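Local coordinates for putative dihydrodipicolinate synthase family protein (Coccidioides immitis, PDB 3QFE) that belongs to the dihydrodipicolinate synthase family and adopts the TIM-barrel fold, its specific activity remaining unassigned, at residues A[37-46]-A[222-230]; A[157-165]-A[186-196]. All coordinates share one frame; numbering follows the deposited sequence.

Contact 1. Residues A[37-46]-A[222-230]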
loop_
_atom_site.group_PDB
_atom_site.type_symbol
_atom_site.label_atom_id
_atom_site.label_comp_id
_atom_site.label_asym_id
_atom_site.label_seq_id
_atom_site.Cartn_x
_atom_site.Cartn_y
_atom_site.Cartn_z
ATOM N N TYR A 37 14.820 0.271 5.657
ATOM C CA TYR A 37 13.697 -0.627 5.430
ATOM C C TYR A 37 13.038 -0.393 4.074
ATOM O O TYR A 37 12.845 -1.328 3.315
ATOM C CB TYR A 37 12.681 -0.474 6.565
ATOM C CG TYR A 37 11.471 -1.377 6.444
ATOM C CD1 TYR A 37 11.573 -2.759 6.668
ATOM C CD2 TYR A 37 10.235 -0.860 6.098
ATOM C CE1 TYR A 37 10.466 -3.597 6.566
ATOM C CE2 TYR A 37 9.118 -1.683 5.984
ATOM C CZ TYR A 37 9.240 -3.057 6.221
ATOM O OH TYR A 37 8.125 -3.877 6.107
ATOM N N TYR A 38 12.717 0.863 3.767
ATOM C CA TYR A 38 12.182 1.228 2.458
ATOM C C TYR A 38 13.119 0.791 1.326
ATOM O O TYR A 38 12.661 0.298 0.287
ATOM C CB TYR A 38 12.029 2.737 2.350
ATOM C CG TYR A 38 10.891 3.413 3.110
ATOM C CD1 TYR A 38 9.718 2.754 3.412
ATOM C CD2 TYR A 38 10.995 4.753 3.467
ATOM C CE1 TYR A 38 8.685 3.410 4.079
ATOM C CE2 TYR A 38 9.966 5.424 4.113
ATOM C CZ TYR A 38 8.820 4.744 4.418
ATOM O OH TYR A 38 7.817 5.400 5.064
ATOM N N ALA A 39 14.428 1.011 1.513
ATOM C CA ALA A 39 15.408 0.678 0.499
ATOM C C ALA A 39 15.417 -0.844 0.292
ATOM O O ALA A 39 15.393 -1.330 -0.844
ATOM C CB ALA A 39 16.762 1.193 0.880
ATOM N N TYR A 40 15.403 -1.594 1.386
ATOM C CA TYR A 40 15.348 -3.046 1.289
ATOM C C TYR A 40 14.102 -3.507 0.504
ATOM O O TYR A 40 14.195 -4.376 -0.386
ATOM C CB TYR A 40 15.342 -3.675 2.672
ATOM C CG TYR A 40 15.359 -5.183 2.594
ATOM C CD1 TYR A 40 16.557 -5.872 2.389
ATOM C CD2 TYR A 40 14.179 -5.916 2.693
ATOM C CE1 TYR A 40 16.574 -7.241 2.303
ATOM C CE2 TYR A 40 14.186 -7.295 2.592
ATOM C CZ TYR A 40 15.380 -7.951 2.395
ATOM O OH TYR A 40 15.399 -9.315 2.295
ATOM N N LEU A 41 12.937 -2.939 0.828
ATOM C CA LEU A 41 11.699 -3.324 0.124
ATOM C C LEU A 41 11.774 -2.999 -1.370
ATOM O O LEU A 41 11.365 -3.812 -2.209
ATOM C CB LEU A 41 10.458 -2.658 0.734
ATOM C CG LEU A 41 10.065 -2.983 2.174
ATOM C CD1 LEU A 41 8.805 -2.196 2.492
ATOM C CD2 LEU A 41 9.827 -4.467 2.388
ATOM N N ALA A 42 12.305 -1.836 -1.711
ATOM C CA ALA A 42 12.340 -1.452 -3.126
ATOM C C ALA A 42 13.294 -2.307 -3.934
ATOM O O ALA A 42 13.149 -2.406 -5.155
ATOM C CB ALA A 42 12.662 0.024 -3.303
ATOM N N ARG A 43 14.243 -2.931 -3.247
ATOM C CA ARG A 43 15.224 -3.807 -3.880
ATOM C C ARG A 43 14.797 -5.307 -3.891
ATOM O O ARG A 43 15.590 -6.215 -4.242
ATOM C CB ARG A 43 16.593 -3.581 -3.202
ATOM C CG ARG A 43 17.174 -2.177 -3.516
ATOM C CD ARG A 43 17.940 -2.155 -4.862
ATOM N NE ARG A 43 18.824 -3.317 -4.920
ATOM C CZ ARG A 43 19.969 -3.413 -4.245
ATOM N NH1 ARG A 43 20.421 -2.389 -3.505
ATOM N NH2 ARG A 43 20.656 -4.544 -4.303
ATOM N N SER A 44 13.538 -5.562 -3.531
ATOM C CA SER A 44 13.061 -6.941 -3.460
ATOM C C SER A 44 12.034 -7.292 -4.528
ATOM O O SER A 44 11.196 -8.160 -4.315
ATOM C CB SER A 44 12.483 -7.251 -2.087
ATOM O OG SER A 44 13.392 -6.948 -1.072
ATOM N N GLY A 45 12.069 -6.617 -5.664
ATOM C CA GLY A 45 11.212 -6.998 -6.774
ATOM C C GLY A 45 9.877 -6.265 -6.808
ATOM O O GLY A 45 9.028 -6.572 -7.622
ATOM N N LEU A 46 9.674 -5.287 -5.945
ATOM C CA LEU A 46 8.393 -4.582 -5.941
ATOM C C LEU A 46 8.294 -3.603 -7.096
ATOM O O LEU A 46 9.299 -3.078 -7.573
ATOM C CB LEU A 46 8.169 -3.840 -4.614
ATOM C CG LEU A 46 8.158 -4.681 -3.334
ATOM C CD1 LEU A 46 8.037 -3.762 -2.144
ATOM C CD2 LEU A 46 7.049 -5.712 -3.342
ATOM N N ALA A 222 3.407 -7.914 1.635
ATOM C CA ALA A 222 4.666 -7.672 0.940
ATOM C C ALA A 222 5.623 -6.936 1.865
ATOM O O ALA A 222 6.800 -6.877 1.583
ATOM C CB ALA A 222 4.433 -6.867 -0.334
ATOM N N ASN A 223 5.112 -6.373 2.963
ATOM C CA ASN A 223 5.969 -5.872 4.053
ATOM C C ASN A 223 6.799 -6.996 4.642
ATOM O O ASN A 223 7.947 -6.785 5.048
ATOM C CB ASN A 223 5.148 -5.297 5.208
ATOM C CG ASN A 223 4.799 -3.839 5.016
ATOM O OD1 ASN A 223 5.664 -2.963 5.100
ATOM N ND2 ASN A 223 3.512 -3.559 4.814
ATOM N N VAL A 224 6.202 -8.181 4.716
ATOM C CA VAL A 224 6.802 -9.283 5.447
ATOM C C VAL A 224 7.725 -10.132 4.574
ATOM O O VAL A 224 8.874 -10.376 4.936
ATOM C CB VAL A 224 5.726 -10.153 6.090
ATOM C CG1 VAL A 224 6.372 -11.129 7.067
ATOM C CG2 VAL A 224 4.721 -9.260 6.808
ATOM N N PHE A 225 7.216 -10.550 3.414
ATOM C CA PHE A 225 7.965 -11.375 2.470
ATOM C C PHE A 225 7.893 -10.790 1.061
ATOM O O PHE A 225 7.213 -11.316 0.195
ATOM C CB PHE A 225 7.437 -12.807 2.529
ATOM C CG PHE A 225 7.522 -13.423 3.905
ATOM C CD1 PHE A 225 8.736 -13.602 4.522
ATOM C CD2 PHE A 225 6.382 -13.814 4.574
ATOM C CE1 PHE A 225 8.807 -14.155 5.796
ATOM C CE2 PHE A 225 6.448 -14.392 5.827
ATOM C CZ PHE A 225 7.653 -14.555 6.444
ATOM N N PRO A 226 8.598 -9.681 0.818
ATOM C CA PRO A 226 8.398 -9.016 -0.457
ATOM C C PRO A 226 8.852 -9.818 -1.680
ATOM O O PRO A 226 8.212 -9.728 -2.737
ATOM C CB PRO A 226 9.199 -7.711 -0.303
ATOM C CG PRO A 226 10.205 -7.988 0.776
ATOM C CD PRO A 226 9.489 -8.914 1.719
ATOM N N LYS A 227 9.934 -10.589 -1.552
ATOM C CA LYS A 227 10.452 -11.372 -2.685
ATOM C C LYS A 227 9.439 -12.435 -3.087
ATOM O O LYS A 227 9.156 -12.635 -4.281
ATOM C CB LYS A 227 11.789 -12.049 -2.349
ATOM C CG LYS A 227 13.005 -11.449 -3.015
ATOM C CD LYS A 227 12.799 -11.218 -4.523
ATOM C CE LYS A 227 14.010 -11.626 -5.321
ATOM N NZ LYS A 227 13.858 -11.250 -6.736
ATOM N N THR A 228 8.886 -13.115 -2.082
ATOM C CA THR A 228 7.851 -14.127 -2.321
ATOM C C THR A 228 6.641 -13.521 -3.031
ATOM O O THR A 228 6.212 -14.032 -4.060
ATOM C CB THR A 228 7.449 -14.861 -1.032
ATOM O OG1 THR A 228 8.624 -15.388 -0.415
ATOM C CG2 THR A 228 6.512 -16.021 -1.335
ATOM N N VAL A 229 6.120 -12.415 -2.523
ATOM C CA VAL A 229 4.949 -11.825 -3.145
ATOM C C VAL A 229 5.272 -11.389 -4.578
ATOM O O VAL A 229 4.445 -11.557 -5.464
ATOM C CB VAL A 229 4.337 -10.652 -2.309
ATOM C CG1 VAL A 229 3.265 -9.942 -3.097
ATOM C CG2 VAL A 229 3.725 -11.169 -1.050
ATOM N N SER A 230 6.468 -10.846 -4.808
ATOM C CA SER A 230 6.871 -10.490 -6.165
ATOM C C SER A 230 7.044 -11.714 -7.034
ATOM O O SER A 230 6.757 -11.646 -8.219
ATOM C CB SER A 230 8.189 -9.717 -6.190
ATOM O OG SER A 230 8.082 -8.549 -5.423
#
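Asn-223 OD1 lies 2.8 Å from Tyr-37 OH across the contact and also accepts from Val-19 N. Asn-223 O lies 3.1 Å from the same Tyr-37 OH and is also hydrogen-bonded with Ser-273 OG. The phenol ring and the amide are nearly coplanar, 5° apart, with OD1 at the ring edge. Tyr-37 holds CG anti to its backbone N (chi1 -179°), which carries the ring off the helix toward the asparagine. Asn-223 ND2 donates to Pro-17 O and Ala-220 O.

Beyond this polar end the contact is largely apolar. Leu-41 CD2 meets Pro-226 CG at 3.9 Å, the two side chains crossing at about a right angle, while Ser-44 CB lies 3.7 Å from that same CG. Leu-46 CD2 reaches Ala-222 CB at 4.2 Å. Ser-44 OG and Ser-230 OG bond to carbonyls of their own segments, Tyr-40 O and Pro-226 O; Ser-230 OG also comes within 3.1 Å of Gly-45 O.

The end of helix 31-42 and the turn after it thus pack against the start of helix 226-237, where the first and last units of the TIM barrel meet, and Leu-41, Leu-46 and Asn-223 also touch Cys-16 of strand 13-17. Bonds at both oxygen and nitrogen should fix the rotation of the buried Asn-223 amide, while van der Waals contact with Leu-41 and Ser-44 packs Pro-226.

Contact 2. Residues A[157-165]-A[186-196]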
loop_
_atom_site.group_PDB
_atom_site.type_symbol
_atom_site.label_atom_id
_atom_site.label_comp_id
_atom_site.label_asym_id
_atom_site.label_seq_id
_atom_site.Cartn_x
_atom_site.Cartn_y
_atom_site.Cartn_z
ATOM N N ASP A 157 -19.139 2.306 -5.362
ATOM C CA ASP A 157 -19.396 1.268 -6.360
ATOM C C ASP A 157 -18.829 1.682 -7.718
ATOM O O ASP A 157 -18.309 2.793 -7.862
ATOM C CB ASP A 157 -20.898 0.943 -6.452
ATOM C CG ASP A 157 -21.753 2.160 -6.800
ATOM O OD1 ASP A 157 -21.212 3.164 -7.316
ATOM O OD2 ASP A 157 -22.982 2.114 -6.556
ATOM N N SER A 158 -18.949 0.796 -8.704
ATOM C CA SER A 158 -18.407 1.025 -10.047
ATOM C C SER A 158 -18.909 2.278 -10.757
ATOM O O SER A 158 -18.175 2.855 -11.572
ATOM C CB SER A 158 -18.677 -0.179 -10.934
ATOM O OG SER A 158 -17.672 -1.142 -10.740
ATOM N N ASP A 159 -20.155 2.664 -10.461
ATOM C CA ASP A 159 -20.826 3.815 -11.082
ATOM C C ASP A 159 -20.137 5.134 -10.735
ATOM O O ASP A 159 -19.783 5.904 -11.629
ATOM C CB ASP A 159 -22.319 3.878 -10.675
ATOM C CG ASP A 159 -23.197 2.895 -11.448
ATOM O OD1 ASP A 159 -22.652 2.098 -12.243
ATOM O OD2 ASP A 159 -24.441 2.918 -11.258
ATOM N N MET A 160 -19.957 5.378 -9.434
ATOM C CA MET A 160 -19.267 6.574 -8.931
ATOM C C MET A 160 -17.806 6.659 -9.403
ATOM O O MET A 160 -17.355 7.722 -9.823
ATOM C CB MET A 160 -19.367 6.684 -7.395
ATOM N N ILE A 161 -17.090 5.536 -9.363
ATOM C CA ILE A 161 -15.682 5.510 -9.771
ATOM C C ILE A 161 -15.537 5.903 -11.240
ATOM O O ILE A 161 -14.687 6.728 -11.580
ATOM C CB ILE A 161 -15.009 4.133 -9.505
ATOM C CG1 ILE A 161 -14.945 3.859 -8.003
ATOM C CG2 ILE A 161 -13.598 4.100 -10.078
ATOM C CD1 ILE A 161 -14.771 2.416 -7.646
ATOM N N THR A 162 -16.368 5.305 -12.098
ATOM C CA THR A 162 -16.356 5.590 -13.534
ATOM C C THR A 162 -16.738 7.033 -13.804
ATOM O O THR A 162 -16.075 7.712 -14.589
ATOM C CB THR A 162 -17.285 4.636 -14.320
ATOM O OG1 THR A 162 -16.658 3.350 -14.422
ATOM C CG2 THR A 162 -17.586 5.172 -15.744
ATOM N N THR A 163 -17.802 7.492 -13.148
ATOM C CA THR A 163 -18.203 8.885 -13.226
ATOM C C THR A 163 -17.019 9.792 -12.866
ATOM O O THR A 163 -16.633 10.648 -13.670
ATOM C CB THR A 163 -19.446 9.188 -12.343
ATOM O OG1 THR A 163 -20.547 8.373 -12.769
ATOM C CG2 THR A 163 -19.860 10.642 -12.483
ATOM N N ILE A 164 -16.420 9.574 -11.693
ATOM C CA ILE A 164 -15.299 10.398 -11.240
ATOM C C ILE A 164 -14.137 10.385 -12.222
ATOM O O ILE A 164 -13.546 11.426 -12.490
ATOM C CB ILE A 164 -14.774 9.957 -9.866
ATOM C CG1 ILE A 164 -15.788 10.306 -8.772
ATOM C CG2 ILE A 164 -13.418 10.614 -9.596
ATOM C CD1 ILE A 164 -15.629 9.474 -7.484
ATOM N N ALA A 165 -13.811 9.207 -12.742
ATOM C CA ALA A 165 -12.668 9.046 -13.643
ATOM C C ALA A 165 -12.874 9.685 -15.027
ATOM O O ALA A 165 -11.943 10.248 -15.599
ATOM C CB ALA A 165 -12.297 7.559 -13.781
ATOM N N ARG A 186 -16.056 -4.990 -14.368
ATOM C CA ARG A 186 -16.878 -3.809 -14.672
ATOM C C ARG A 186 -16.027 -2.568 -14.966
ATOM O O ARG A 186 -16.273 -1.859 -15.945
ATOM C CB ARG A 186 -17.835 -3.528 -13.507
ATOM C CG ARG A 186 -19.136 -2.798 -13.862
ATOM C CD ARG A 186 -20.199 -2.974 -12.748
ATOM N NE ARG A 186 -20.294 -4.370 -12.283
ATOM C CZ ARG A 186 -19.829 -4.837 -11.116
ATOM N NH1 ARG A 186 -19.964 -6.126 -10.820
ATOM N NH2 ARG A 186 -19.238 -4.028 -10.237
ATOM N N LEU A 187 -15.031 -2.321 -14.114
ATOM C CA LEU A 187 -14.110 -1.194 -14.285
ATOM C C LEU A 187 -13.285 -1.292 -15.566
ATOM O O LEU A 187 -13.233 -0.330 -16.341
ATOM C CB LEU A 187 -13.209 -1.052 -13.061
ATOM C CG LEU A 187 -13.976 -0.634 -11.810
ATOM C CD1 LEU A 187 -13.189 -0.951 -10.559
ATOM C CD2 LEU A 187 -14.357 0.838 -11.872
ATOM N N ALA A 188 -12.663 -2.454 -15.794
ATOM C CA ALA A 188 -11.994 -2.760 -17.078
ATOM C C ALA A 188 -12.853 -2.442 -18.321
ATOM O O ALA A 188 -12.353 -1.905 -19.319
ATOM C CB ALA A 188 -11.553 -4.216 -17.117
ATOM N N ALA A 189 -14.143 -2.758 -18.254
ATOM C CA ALA A 189 -15.021 -2.627 -19.419
ATOM C C ALA A 189 -15.330 -1.170 -19.776
ATOM O O ALA A 189 -15.762 -0.868 -20.900
ATOM C CB ALA A 189 -16.311 -3.403 -19.198
ATOM N N THR A 190 -15.106 -0.276 -18.816
ATOM C CA THR A 190 -15.481 1.119 -18.967
ATOM C C THR A 190 -14.249 2.023 -19.003
ATOM O O THR A 190 -14.284 3.111 -19.584
ATOM C CB THR A 190 -16.426 1.566 -17.822
ATOM O OG1 THR A 190 -17.099 0.422 -17.277
ATOM C CG2 THR A 190 -17.460 2.580 -18.333
ATOM N N LEU A 191 -13.163 1.568 -18.383
ATOM C CA LEU A 191 -11.952 2.379 -18.272
ATOM C C LEU A 191 -10.739 1.663 -18.869
ATOM O O LEU A 191 -10.344 0.596 -18.384
ATOM C CB LEU A 191 -11.709 2.780 -16.813
ATOM C CG LEU A 191 -12.809 3.636 -16.175
ATOM C CD1 LEU A 191 -12.666 3.673 -14.677
ATOM C CD2 LEU A 191 -12.856 5.060 -16.772
ATOM N N PRO A 192 -10.160 2.232 -19.947
ATOM C CA PRO A 192 -9.012 1.579 -20.591
ATOM C C PRO A 192 -7.782 1.597 -19.678
ATOM O O PRO A 192 -7.585 2.569 -18.956
ATOM C CB PRO A 192 -8.783 2.423 -21.856
ATOM C CG PRO A 192 -9.449 3.727 -21.589
ATOM C CD PRO A 192 -10.596 3.445 -20.667
ATOM N N PRO A 193 -6.967 0.523 -19.709
ATOM C CA PRO A 193 -5.823 0.376 -18.803
ATOM C C PRO A 193 -4.779 1.474 -18.974
ATOM O O PRO A 193 -4.083 1.814 -18.017
ATOM C CB PRO A 193 -5.215 -0.978 -19.201
ATOM C CG PRO A 193 -6.250 -1.663 -20.041
ATOM C CD PRO A 193 -7.056 -0.587 -20.680
ATOM N N ALA A 194 -4.677 2.027 -20.180
ATOM C CA ALA A 194 -3.647 3.026 -20.484
ATOM C C ALA A 194 -3.891 4.362 -19.799
ATOM O O ALA A 194 -2.973 5.194 -19.694
ATOM C CB ALA A 194 -3.495 3.213 -22.001
ATOM N N ALA A 195 -5.121 4.565 -19.325
ATOM C CA ALA A 195 -5.484 5.787 -18.622
ATOM C C ALA A 195 -5.835 5.575 -17.139
ATOM O O ALA A 195 -6.142 6.537 -16.438
ATOM C CB ALA A 195 -6.650 6.472 -19.335
ATOM N N PHE A 196 -5.810 4.332 -16.667
ATOM C CA PHE A 196 -6.409 4.026 -15.373
ATOM C C PHE A 196 -6.010 2.630 -14.892
ATOM O O PHE A 196 -6.106 1.676 -15.640
ATOM C CB PHE A 196 -7.936 4.177 -15.481
ATOM C CG PHE A 196 -8.666 4.154 -14.164
ATOM C CD1 PHE A 196 -8.950 5.333 -13.494
ATOM C CD2 PHE A 196 -9.123 2.952 -13.623
ATOM C CE1 PHE A 196 -9.660 5.323 -12.284
ATOM C CE2 PHE A 196 -9.832 2.926 -12.416
ATOM C CZ PHE A 196 -10.097 4.116 -11.748
#
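Ser-158, Thr-162 and Leu-187 have the most surface buried here, and all three lie where helix 158-165 runs beside helix 186-190. The short axes approach to 10.3 Å with an angle of 28° between their N-to-C directions, so the helices run roughly parallel.

Ser-158, in the first turn, lies against the aliphatic part of Arg-186: its CB is 3.7 Å from Arg-186 CD. The arginine chain, bent at chi3, brings NH2 back to Ser-158 OG at 3.3 Å, a weak hydrogen bond with an N-H...O angle of 149° and the oxygen at the guanidinium edge.

One turn on, Thr-162 presents two branches. Its methyl CG2 touches Thr-190 CG2 at 3.7 Å, the side chains crossing at about a right angle, while OG1 bonds weakly to Ser-158 O and comes 4.0 Å from Leu-191 CD1.

Leu-187 turns CD2 inward to Ile-161 CG2 at 3.8 Å. Ile-161 CG2 also reaches Phe-196 CZ, and Ala-165 CB approaches Phe-196 CE1 at 3.8 Å. Leu-191 CD1 sits 3.6 Å above the plane of the Phe-196 ring, over its centre.

Beneath this layer lies strand 171-176, which joins the two helices in the chain: Ile-161 and Phe-196 touch Val-174, Phe-196 also meets Val-171, and Leu-187 rests on Leu-176. Neighbouring barrel helices thus pack over this strand, and Phe-196, just ahead of strand 197-200, completes the layer.

Overall arrangement
Both contacts join outer helices of one barrel, whose parallel strands run in the order 197-200, 171-176, 142-146, 109-112, 83-86, 48-51, 13-17, 216-218. Contact 1 links helix 31-42 to helix 226-237, elements that follow strands 13-17 and 216-218, adjacent in the sheet yet far apart in sequence. Contact 2 links helices 158-167 and 181-190, consecutive in the chain. It is nested within the loop that contact 1 closes. Their centres are 29 Å apart, on opposite sides of the chain's centre, and their nearest atoms about 17 Å apart. Contact 1, beside the pairing of first and last strands, is consistent with closing the ring of helices; contact 2 joins successive units.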